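Carboxylesterase (Ferroplasma acidiphilum, PDB 3WJ2) is an alpha/beta-hydrolase-fold enzyme that probably hydrolyses carboxylic esters to an alcohol and a carboxylate. Local coordinates at residues B[78-83]-B[148-153]; B[121-126]-B[215-220]; B[161-166]-B[178-183]. All blocks are in the same frame, centred on the assembly; numbering follows the deposited sequence.

Interactions 1 and 3 share the central sheet, in which strand 150-155 has strand 78-82 on one side and strand 180-183 on the other; the two contacts lie about 9 Å apart between centres, joined by backbone bonds such as Val-152 O to Val-181 N. Interaction 2 sits farther out, with its centre about 19 Å from that of interaction 3 and about 23 Å from that of interaction 1, yet Tyr-217 and Ala-126 both touch Leu-161 of interaction 3. Strand 150-155 and helix 157-172 are linked by a sharp turn whose GxSxG sequence suggests a nucleophile elbow, with Ser-156 probably the catalytic serine; the Tyr-81 side chain of interaction 1 touches residues of this turn.

Interaction 1 of 3, residues B[78-83]-B[148-153]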
loop_
_atom_site.group_PDB
_atom_site.type_symbol
_atom_site.label_atom_id
_atom_site.label_comp_id
_atom_site.label_asym_id
_atom_site.label_seq_id
_atom_site.Cartn_x
_atom_site.Cartn_y
_atom_site.Cartn_z
ATOM N N ALA B 78 13.276 -15.428 -32.388
ATOM C CA ALA B 78 12.135 -16.120 -31.829
ATOM C C ALA B 78 12.009 -15.907 -30.350
ATOM O O ALA B 78 13.035 -15.771 -29.653
ATOM C CB ALA B 78 12.214 -17.643 -32.052
ATOM N N ILE B 79 10.759 -16.025 -29.893
ATOM C CA ILE B 79 10.477 -16.185 -28.428
ATOM C C ILE B 79 9.856 -17.564 -28.226
ATOM O O ILE B 79 8.893 -17.899 -28.902
ATOM C CB ILE B 79 9.506 -15.092 -28.034
ATOM C CG1 ILE B 79 10.094 -13.713 -28.045
ATOM C CG2 ILE B 79 8.831 -15.416 -26.676
ATOM C CD1 ILE B 79 11.304 -13.464 -27.096
ATOM N N LEU B 80 10.401 -18.351 -27.289
ATOM C CA LEU B 80 9.740 -19.596 -26.878
ATOM C C LEU B 80 8.721 -19.179 -25.817
ATOM O O LEU B 80 9.116 -18.535 -24.827
ATOM C CB LEU B 80 10.732 -20.602 -26.341
ATOM C CG LEU B 80 11.980 -20.726 -27.228
ATOM C CD1 LEU B 80 12.824 -21.868 -26.581
ATOM C CD2 LEU B 80 11.652 -20.965 -28.659
ATOM N N TYR B 81 7.463 -19.561 -26.008
ATOM C CA TYR B 81 6.361 -19.111 -25.120
ATOM C C TYR B 81 5.864 -20.294 -24.363
ATOM O O TYR B 81 5.475 -21.345 -24.940
ATOM C CB TYR B 81 5.204 -18.478 -25.953
ATOM C CG TYR B 81 4.324 -17.711 -24.987
ATOM C CD1 TYR B 81 4.674 -16.370 -24.698
ATOM C CD2 TYR B 81 3.257 -18.351 -24.359
ATOM C CE1 TYR B 81 3.906 -15.640 -23.766
ATOM C CE2 TYR B 81 2.513 -17.613 -23.347
ATOM C CZ TYR B 81 2.903 -16.300 -23.074
ATOM O OH TYR B 81 2.215 -15.605 -22.098
ATOM N N TYR B 82 5.785 -20.176 -23.039
ATOM C CA TYR B 82 5.244 -21.228 -22.202
ATOM C C TYR B 82 3.960 -20.757 -21.543
ATOM O O TYR B 82 3.879 -19.808 -20.757
ATOM C CB TYR B 82 6.261 -21.671 -21.048
ATOM C CG TYR B 82 7.612 -22.069 -21.665
ATOM C CD1 TYR B 82 7.820 -23.336 -22.085
ATOM C CD2 TYR B 82 8.642 -21.068 -21.870
ATOM C CE1 TYR B 82 8.995 -23.689 -22.769
ATOM C CE2 TYR B 82 9.821 -21.436 -22.513
ATOM C CZ TYR B 82 9.987 -22.757 -22.892
ATOM O OH TYR B 82 11.112 -23.162 -23.587
ATOM N N HIS B 83 2.849 -21.419 -21.923
ATOM C CA HIS B 83 1.526 -20.884 -21.513
ATOM C C HIS B 83 1.299 -21.031 -20.011
ATOM O O HIS B 83 1.998 -21.803 -19.283
ATOM C CB HIS B 83 0.412 -21.785 -22.220
ATOM C CG HIS B 83 0.359 -23.223 -21.759
ATOM N ND1 HIS B 83 -0.345 -23.649 -20.649
ATOM C CD2 HIS B 83 0.894 -24.332 -22.306
ATOM C CE1 HIS B 83 -0.180 -24.949 -20.523
ATOM N NE2 HIS B 83 0.576 -25.375 -21.515
ATOM N N GLY B 148 18.502 -15.605 -35.951
ATOM C CA GLY B 148 18.931 -14.623 -34.950
ATOM C C GLY B 148 18.840 -15.208 -33.550
ATOM O O GLY B 148 19.286 -16.360 -33.305
ATOM N N ARG B 149 18.272 -14.406 -32.652
ATOM C CA ARG B 149 18.350 -14.706 -31.195
ATOM C C ARG B 149 17.083 -15.333 -30.713
ATOM O O ARG B 149 16.083 -15.354 -31.440
ATOM C CB ARG B 149 18.607 -13.443 -30.354
ATOM C CG ARG B 149 19.960 -12.730 -30.686
ATOM C CD ARG B 149 20.386 -11.561 -29.721
ATOM N NE ARG B 149 21.755 -11.064 -29.975
ATOM C CZ ARG B 149 22.059 -9.999 -30.731
ATOM N NH1 ARG B 149 21.102 -9.316 -31.351
ATOM N NH2 ARG B 149 23.340 -9.600 -30.897
ATOM N N ILE B 150 17.164 -16.008 -29.557
ATOM C CA ILE B 150 16.003 -16.689 -28.918
ATOM C C ILE B 150 15.835 -16.200 -27.524
ATOM O O ILE B 150 16.806 -16.283 -26.727
ATOM C CB ILE B 150 16.258 -18.189 -28.945
ATOM C CG1 ILE B 150 16.449 -18.661 -30.425
ATOM C CG2 ILE B 150 15.060 -18.946 -28.316
ATOM C CD1 ILE B 150 16.837 -20.133 -30.489
ATOM N N GLY B 151 14.609 -15.715 -27.228
ATOM C CA GLY B 151 14.225 -15.354 -25.802
ATOM C C GLY B 151 13.155 -16.326 -25.341
ATOM O O GLY B 151 12.757 -17.236 -26.048
ATOM N N VAL B 152 12.796 -16.128 -24.086
ATOM C CA VAL B 152 11.756 -16.978 -23.481
ATOM C C VAL B 152 10.726 -16.110 -22.831
ATOM O O VAL B 152 11.006 -14.984 -22.440
ATOM C CB VAL B 152 12.298 -17.997 -22.470
ATOM C CG1 VAL B 152 13.226 -19.017 -23.196
ATOM C CG2 VAL B 152 13.091 -17.316 -21.293
ATOM N N ALA B 153 9.497 -16.653 -22.739
ATOM C CA ALA B 153 8.397 -15.823 -22.215
ATOM C C ALA B 153 7.318 -16.717 -21.674
ATOM O O ALA B 153 7.268 -17.905 -22.044
ATOM C CB ALA B 153 7.863 -14.988 -23.362
#
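The Tyr-81 ring carries the carbonyl oxygen of Ala-153 over one face, displaced toward the rim, while the methyl CB of Ala-153 approaches its CD1 to 3.7 Å. Tyr-82, turned to the other face of the sheet, meets Val-152 edge-on, CG1 of the valine lying near the ring plane 4.2 Å from CE2. Both phenol oxygens find partners beyond the residues in contact here: Tyr-81 OH bonds Asp-155, at the end of strand 150-155, and Tyr-98, and Tyr-82 OH bonds Ser-133 of helix 125-139. An alanine in place of Tyr-81 would probably open a gap beside Ala-153 CB and leave the Asp-155 carboxylate without its phenol partner.

On the Tyr-81 side, Ile-79 has CG2 anti to the backbone N and pressed tightly on Ala-153 CB, at 3.5 Å. Its CD1 lies against the bare backbone of Gly-151, 3.7 Å from CA. On the opposite side, Leu-80 and Ile-150 cross obliquely, with CG of the leucine 3.7 Å from CG2 of the isoleucine; Phe-134 and Ile-137 of helix 125-139 also pack on Leu-80.

Five backbone hydrogen bonds knit the strands in parallel register. Leu-80 N donates to Gly-151 O at 2.9 Å. Leu-80 O accepts from Ala-153 N at 2.8 Å, the most bent of the five at 134°. The remaining three involve Ala-78 and Tyr-82. The facing backbone groups are thus paired between the strands, while Ile-79 and Tyr-81 turn theirs to strand 109-113; the side chains meet through almost wholly apolar surfaces, the tyrosine hydroxyls being bonded elsewhere.

Interaction 2 of 3, residues B[121-126]-B[215-220]; sequences HKFPDA and NMYSKN
The ammonium group of Lys-122 is gripped by two carbonyls at the end of helix 207-217: NZ stands 2.8 Å from Met-216 O, well above the plane of that carbonyl, and 3.0 Å from Ser-218 O, with a smaller tilt. The lysine runs extended to CE and then bends (chi4 -82°), which brings NZ between the two acceptors. Next to it, Phe-123 N donates to Tyr-217 O at 2.8 Å in a nearly straight bond, 165° at the hydrogen. Three successive carbonyls are therefore met by donors, and the positive charge would probably be stabilised by the partial negative charge of the helix C-terminus.

The aromatic part rests on Tyr-217, whose face receives Phe-123 CB squarely over the ring centre, 3.9 Å from the centroid, in a CH-pi contact. The Phe-123 ring itself turns its edge to that face in an offset edge-to-face pair, planes at 78° and centroids 5.7 Å apart. Tyr-217 OH lies in the plane of the Phe-123 ring at its edge, 3.4 Å from CD1. Pro-124, joined through a cis peptide bond, places its CB over the centre of one Phe-123 face. Ala-126 CB also packs obliquely on the tyrosine, 4.0 Å from CE1, and Phe-87, Phe-229 and Leu-161 extend the cluster.

Pro-124 is the N-cap of helix 125-139, so this loop both starts one helix and receives the end of another. In sequence, helix 207-217 falls between strands 180-183 and 243-248, a region where alpha/beta hydrolases commonly carry insertions of the cap.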
loop_
_atom_site.group_PDB
_atom_site.type_symbol
_atom_site.label_atom_id
_atom_site.label_comp_id
_atom_site.label_asym_id
_atom_site.label_seq_id
_atom_site.Cartn_x
_atom_site.Cartn_y
_atom_site.Cartn_z
ATOM N N HIS B 121 2.189 -35.211 -14.030
ATOM C CA HIS B 121 3.604 -34.954 -14.196
ATOM C C HIS B 121 3.944 -33.819 -13.200
ATOM O O HIS B 121 3.590 -32.640 -13.437
ATOM C CB HIS B 121 3.986 -34.560 -15.620
ATOM C CG HIS B 121 3.606 -35.574 -16.631
ATOM N ND1 HIS B 121 4.373 -36.685 -16.907
ATOM C CD2 HIS B 121 2.514 -35.644 -17.417
ATOM C CE1 HIS B 121 3.727 -37.422 -17.805
ATOM N NE2 HIS B 121 2.601 -36.820 -18.120
ATOM N N LYS B 122 4.558 -34.193 -12.110
ATOM C CA LYS B 122 4.872 -33.222 -11.068
ATOM C C LYS B 122 6.215 -32.560 -11.309
ATOM O O LYS B 122 7.050 -33.030 -12.152
ATOM C CB LYS B 122 4.844 -33.946 -9.702
ATOM C CG LYS B 122 3.365 -34.104 -9.285
ATOM C CD LYS B 122 3.244 -34.841 -8.014
ATOM C CE LYS B 122 1.841 -34.919 -7.587
ATOM N NZ LYS B 122 1.286 -33.733 -6.862
ATOM N N PHE B 123 6.464 -31.488 -10.553
ATOM C CA PHE B 123 7.801 -30.891 -10.566
ATOM C C PHE B 123 8.819 -31.954 -10.314
ATOM O O PHE B 123 8.636 -32.842 -9.418
ATOM C CB PHE B 123 7.892 -29.823 -9.449
ATOM C CG PHE B 123 9.241 -29.178 -9.340
ATOM C CD1 PHE B 123 9.631 -28.191 -10.223
ATOM C CD2 PHE B 123 10.190 -29.687 -8.417
ATOM C CE1 PHE B 123 10.864 -27.572 -10.191
ATOM C CE2 PHE B 123 11.502 -29.064 -8.333
ATOM C CZ PHE B 123 11.862 -28.051 -9.197
ATOM N N PRO B 124 9.900 -31.996 -11.109
ATOM C CA PRO B 124 10.404 -30.962 -12.019
ATOM C C PRO B 124 10.065 -31.198 -13.491
ATOM O O PRO B 124 10.765 -30.607 -14.308
ATOM C CB PRO B 124 11.931 -31.058 -11.826
ATOM C CG PRO B 124 12.196 -32.600 -11.781
ATOM C CD PRO B 124 10.983 -33.017 -10.823
ATOM N N ASP B 125 9.011 -31.980 -13.830
ATOM C CA ASP B 125 8.824 -32.279 -15.251
ATOM C C ASP B 125 8.608 -30.988 -16.127
ATOM O O ASP B 125 9.263 -30.845 -17.128
ATOM C CB ASP B 125 7.641 -33.282 -15.483
ATOM C CG ASP B 125 7.967 -34.699 -14.910
ATOM O OD1 ASP B 125 9.145 -34.937 -14.505
ATOM O OD2 ASP B 125 7.049 -35.565 -14.851
ATOM N N ALA B 126 7.668 -30.098 -15.743
ATOM C CA ALA B 126 7.416 -28.918 -16.655
ATOM C C ALA B 126 8.682 -28.099 -16.704
ATOM O O ALA B 126 8.978 -27.496 -17.735
ATOM C CB ALA B 126 6.283 -28.083 -16.059
ATOM N N ASN B 215 -0.129 -27.584 -4.623
ATOM C CA ASN B 215 -0.083 -28.954 -4.143
ATOM C C ASN B 215 -0.115 -29.948 -5.316
ATOM O O ASN B 215 0.464 -31.035 -5.168
ATOM C CB ASN B 215 -1.250 -29.240 -3.196
ATOM C CG ASN B 215 -1.073 -28.581 -1.798
ATOM O OD1 ASN B 215 0.014 -28.154 -1.404
ATOM N ND2 ASN B 215 -2.177 -28.462 -1.082
ATOM N N MET B 216 -0.812 -29.643 -6.425
ATOM C CA MET B 216 -0.797 -30.560 -7.539
ATOM C C MET B 216 0.565 -30.629 -8.225
ATOM O O MET B 216 0.967 -31.693 -8.716
ATOM C CB MET B 216 -1.850 -30.257 -8.634
ATOM C CG MET B 216 -3.345 -30.371 -8.208
ATOM S SD MET B 216 -3.715 -32.089 -7.721
ATOM C CE MET B 216 -5.341 -31.859 -7.024
ATOM N N TYR B 217 1.279 -29.517 -8.260
ATOM C CA TYR B 217 2.563 -29.463 -8.975
ATOM C C TYR B 217 3.729 -30.023 -8.125
ATOM O O TYR B 217 4.615 -30.692 -8.654
ATOM C CB TYR B 217 2.862 -27.995 -9.344
ATOM C CG TYR B 217 4.099 -27.723 -10.213
ATOM C CD1 TYR B 217 4.421 -28.535 -11.321
ATOM C CD2 TYR B 217 4.935 -26.631 -9.885
ATOM C CE1 TYR B 217 5.593 -28.228 -12.163
ATOM C CE2 TYR B 217 6.106 -26.369 -10.721
ATOM C CZ TYR B 217 6.406 -27.144 -11.740
ATOM O OH TYR B 217 7.477 -26.774 -12.481
ATOM N N SER B 218 3.722 -29.721 -6.843
ATOM C CA SER B 218 4.863 -30.158 -6.009
ATOM C C SER B 218 4.715 -31.641 -5.776
ATOM O O SER B 218 3.564 -32.166 -5.736
ATOM C CB SER B 218 4.877 -29.361 -4.689
ATOM O OG SER B 218 3.714 -29.704 -3.853
ATOM N N LYS B 219 5.845 -32.328 -5.677
ATOM C CA LYS B 219 5.839 -33.722 -5.180
ATOM C C LYS B 219 5.605 -33.763 -3.656
ATOM O O LYS B 219 4.832 -34.587 -3.134
ATOM C CB LYS B 219 7.155 -34.338 -5.506
ATOM C CG LYS B 219 7.157 -35.031 -6.816
ATOM C CD LYS B 219 8.306 -36.006 -6.815
ATOM C CE LYS B 219 8.259 -36.879 -8.062
ATOM N NZ LYS B 219 7.009 -37.711 -8.223
ATOM N N ASN B 220 6.256 -32.852 -2.934
ATOM C CA ASN B 220 5.876 -32.598 -1.548
ATOM C C ASN B 220 5.883 -31.086 -1.302
ATOM O O ASN B 220 6.760 -30.364 -1.855
ATOM C CB ASN B 220 6.897 -33.239 -0.639
ATOM C CG ASN B 220 8.303 -32.710 -0.924
ATOM O OD1 ASN B 220 8.713 -31.642 -0.411
ATOM N ND2 ASN B 220 9.028 -33.427 -1.782
#

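Interaction 3 of 3, residues B[161-166]-B[178-183]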
loop_
_atom_site.group_PDB
_atom_site.type_symbol
_atom_site.label_atom_id
_atom_site.label_comp_id
_atom_site.label_asym_id
_atom_site.label_seq_id
_atom_site.Cartn_x
_atom_site.Cartn_y
_atom_site.Cartn_z
ATOM N N LEU B 161 8.121 -20.827 -15.280
ATOM C CA LEU B 161 9.060 -21.726 -15.998
ATOM C C LEU B 161 10.170 -20.918 -16.744
ATOM O O LEU B 161 11.329 -21.308 -16.760
ATOM C CB LEU B 161 8.304 -22.592 -17.065
ATOM C CG LEU B 161 7.334 -23.465 -16.368
ATOM C CD1 LEU B 161 6.511 -24.280 -17.494
ATOM C CD2 LEU B 161 7.900 -24.494 -15.366
ATOM N N ALA B 162 9.756 -19.766 -17.355
ATOM C CA ALA B 162 10.638 -18.924 -18.087
ATOM C C ALA B 162 11.718 -18.338 -17.096
ATOM O O ALA B 162 12.886 -18.421 -17.419
ATOM C CB ALA B 162 9.919 -17.837 -18.757
ATOM N N ALA B 163 11.256 -17.879 -15.937
ATOM C CA ALA B 163 12.200 -17.234 -14.987
ATOM C C ALA B 163 13.083 -18.370 -14.489
ATOM O O ALA B 163 14.304 -18.151 -14.362
ATOM C CB ALA B 163 11.449 -16.638 -13.837
ATOM N N ALA B 164 12.554 -19.528 -14.143
ATOM C CA ALA B 164 13.353 -20.612 -13.532
ATOM C C ALA B 164 14.373 -21.187 -14.484
ATOM O O ALA B 164 15.492 -21.495 -14.068
ATOM C CB ALA B 164 12.412 -21.669 -13.068
ATOM N N LEU B 165 14.015 -21.315 -15.763
ATOM C CA LEU B 165 14.962 -21.950 -16.688
ATOM C C LEU B 165 16.156 -20.992 -16.821
ATOM O O LEU B 165 17.292 -21.489 -16.958
ATOM C CB LEU B 165 14.334 -22.357 -18.047
ATOM C CG LEU B 165 14.050 -21.217 -19.022
ATOM C CD1 LEU B 165 15.241 -21.015 -19.924
ATOM C CD2 LEU B 165 12.885 -21.688 -19.932
ATOM N N CYS B 166 15.941 -19.658 -16.755
ATOM C CA CYS B 166 17.054 -18.689 -16.867
ATOM C C CYS B 166 17.989 -18.889 -15.702
ATOM O O CYS B 166 19.213 -18.893 -15.918
ATOM C CB CYS B 166 16.577 -17.266 -16.885
ATOM S SG CYS B 166 15.707 -16.935 -18.496
ATOM N N ALA B 178 17.936 -14.665 -24.703
ATOM C CA ALA B 178 18.254 -13.286 -24.959
ATOM C C ALA B 178 17.461 -12.321 -24.050
ATOM O O ALA B 178 17.910 -11.231 -23.808
ATOM C CB ALA B 178 17.973 -12.969 -26.428
ATOM N N VAL B 179 16.265 -12.778 -23.630
ATOM C CA VAL B 179 15.367 -11.944 -22.827
ATOM C C VAL B 179 14.417 -12.915 -22.127
ATOM O O VAL B 179 14.254 -14.026 -22.650
ATOM C CB VAL B 179 14.666 -10.914 -23.682
ATOM C CG1 VAL B 179 13.744 -11.571 -24.811
ATOM C CG2 VAL B 179 13.797 -10.003 -22.701
ATOM N N GLN B 180 13.914 -12.491 -20.969
ATOM C CA GLN B 180 12.855 -13.212 -20.272
ATOM C C GLN B 180 11.706 -12.286 -20.161
ATOM O O GLN B 180 11.817 -11.245 -19.556
ATOM C CB GLN B 180 13.361 -13.808 -18.916
ATOM C CG GLN B 180 13.971 -12.728 -17.972
ATOM C CD GLN B 180 14.441 -13.319 -16.677
ATOM O OE1 GLN B 180 13.763 -14.129 -16.102
ATOM N NE2 GLN B 180 15.658 -12.868 -16.195
ATOM N N VAL B 181 10.573 -12.679 -20.751
ATOM C CA VAL B 181 9.394 -11.744 -20.796
ATOM C C VAL B 181 8.354 -12.431 -19.866
ATOM O O VAL B 181 7.852 -13.575 -20.127
ATOM C CB VAL B 181 8.837 -11.713 -22.172
ATOM C CG1 VAL B 181 7.627 -10.733 -22.096
ATOM C CG2 VAL B 181 9.862 -11.159 -23.141
ATOM N N LEU B 182 8.121 -11.786 -18.710
ATOM C CA LEU B 182 7.400 -12.498 -17.646
ATOM C C LEU B 182 6.095 -11.788 -17.381
ATOM O O LEU B 182 6.030 -10.772 -16.715
ATOM C CB LEU B 182 8.248 -12.451 -16.279
ATOM C CG LEU B 182 9.677 -12.996 -16.511
ATOM C CD1 LEU B 182 10.522 -12.739 -15.180
ATOM C CD2 LEU B 182 9.764 -14.476 -16.928
ATOM N N PHE B 183 4.977 -12.417 -17.838
ATOM C CA PHE B 183 3.695 -11.843 -17.449
ATOM C C PHE B 183 3.221 -12.526 -16.200
ATOM O O PHE B 183 2.867 -13.734 -16.146
ATOM C CB PHE B 183 2.620 -12.193 -18.609
ATOM C CG PHE B 183 2.761 -11.352 -19.833
ATOM C CD1 PHE B 183 2.091 -10.134 -19.936
ATOM C CD2 PHE B 183 3.487 -11.853 -20.951
ATOM C CE1 PHE B 183 2.287 -9.322 -21.083
ATOM C CE2 PHE B 183 3.639 -11.049 -22.138
ATOM C CZ PHE B 183 2.993 -9.810 -22.194
HETATM O O HOH W 1 14.918 -15.359 -13.999
#
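Apolar packing is carried by Leu-182, whose CD2 lies 3.8 Å from Ala-162 CB and 4.1 Å from Ala-163 CB, and is also close to the helix backbone at Ala-163 N. With CG anti to the carbonyl carbon (chi1 -55°), the leucine starts beside its own backbone N, and its CD2 branch reaches the two small alanines. The small methyls let the leucine approach the helix backbone; the axes of helix 161-166 and strand 180-183 are 8.3 Å apart at their closest.

A sulfur contact marks the other end of the interface. Cys-166 SG rests on the aliphatic root of Gln-180, 3.9 Å from CB, and also touches Val-152 on the adjoining strand and Pro-241 in a loop.

The polar contact is made through water. Gln-180 CG lies between its backbone N and carbonyl carbon (chi1 56°), and the chain is extended beyond it, with OE1 ending 3.7 Å from Ala-163 CA. One water donates to Gln-180 OE1 at 2.7 Å and to Ala-163 O at 2.9 Å, bridging the side-chain amide to the helix backbone. On the other branch of the amide, NE2 bonds Pro-241 O, a carbonyl that can only accept, which supports the assignment of this branch as the nitrogen; with the water on OE1, the rotation of the group is restrained. This buried amide is thus engaged through both OE1 and NE2.

The helix runs roughly against the strand, at 145° between N-to-C directions, and follows strand 150-155, the parallel neighbour of strand 180-183. That is the geometry of a beta-alpha-beta crossover, here the unit that, in the alpha/beta-hydrolase fold, carries the nucleophile elbow between its first strand and its helix.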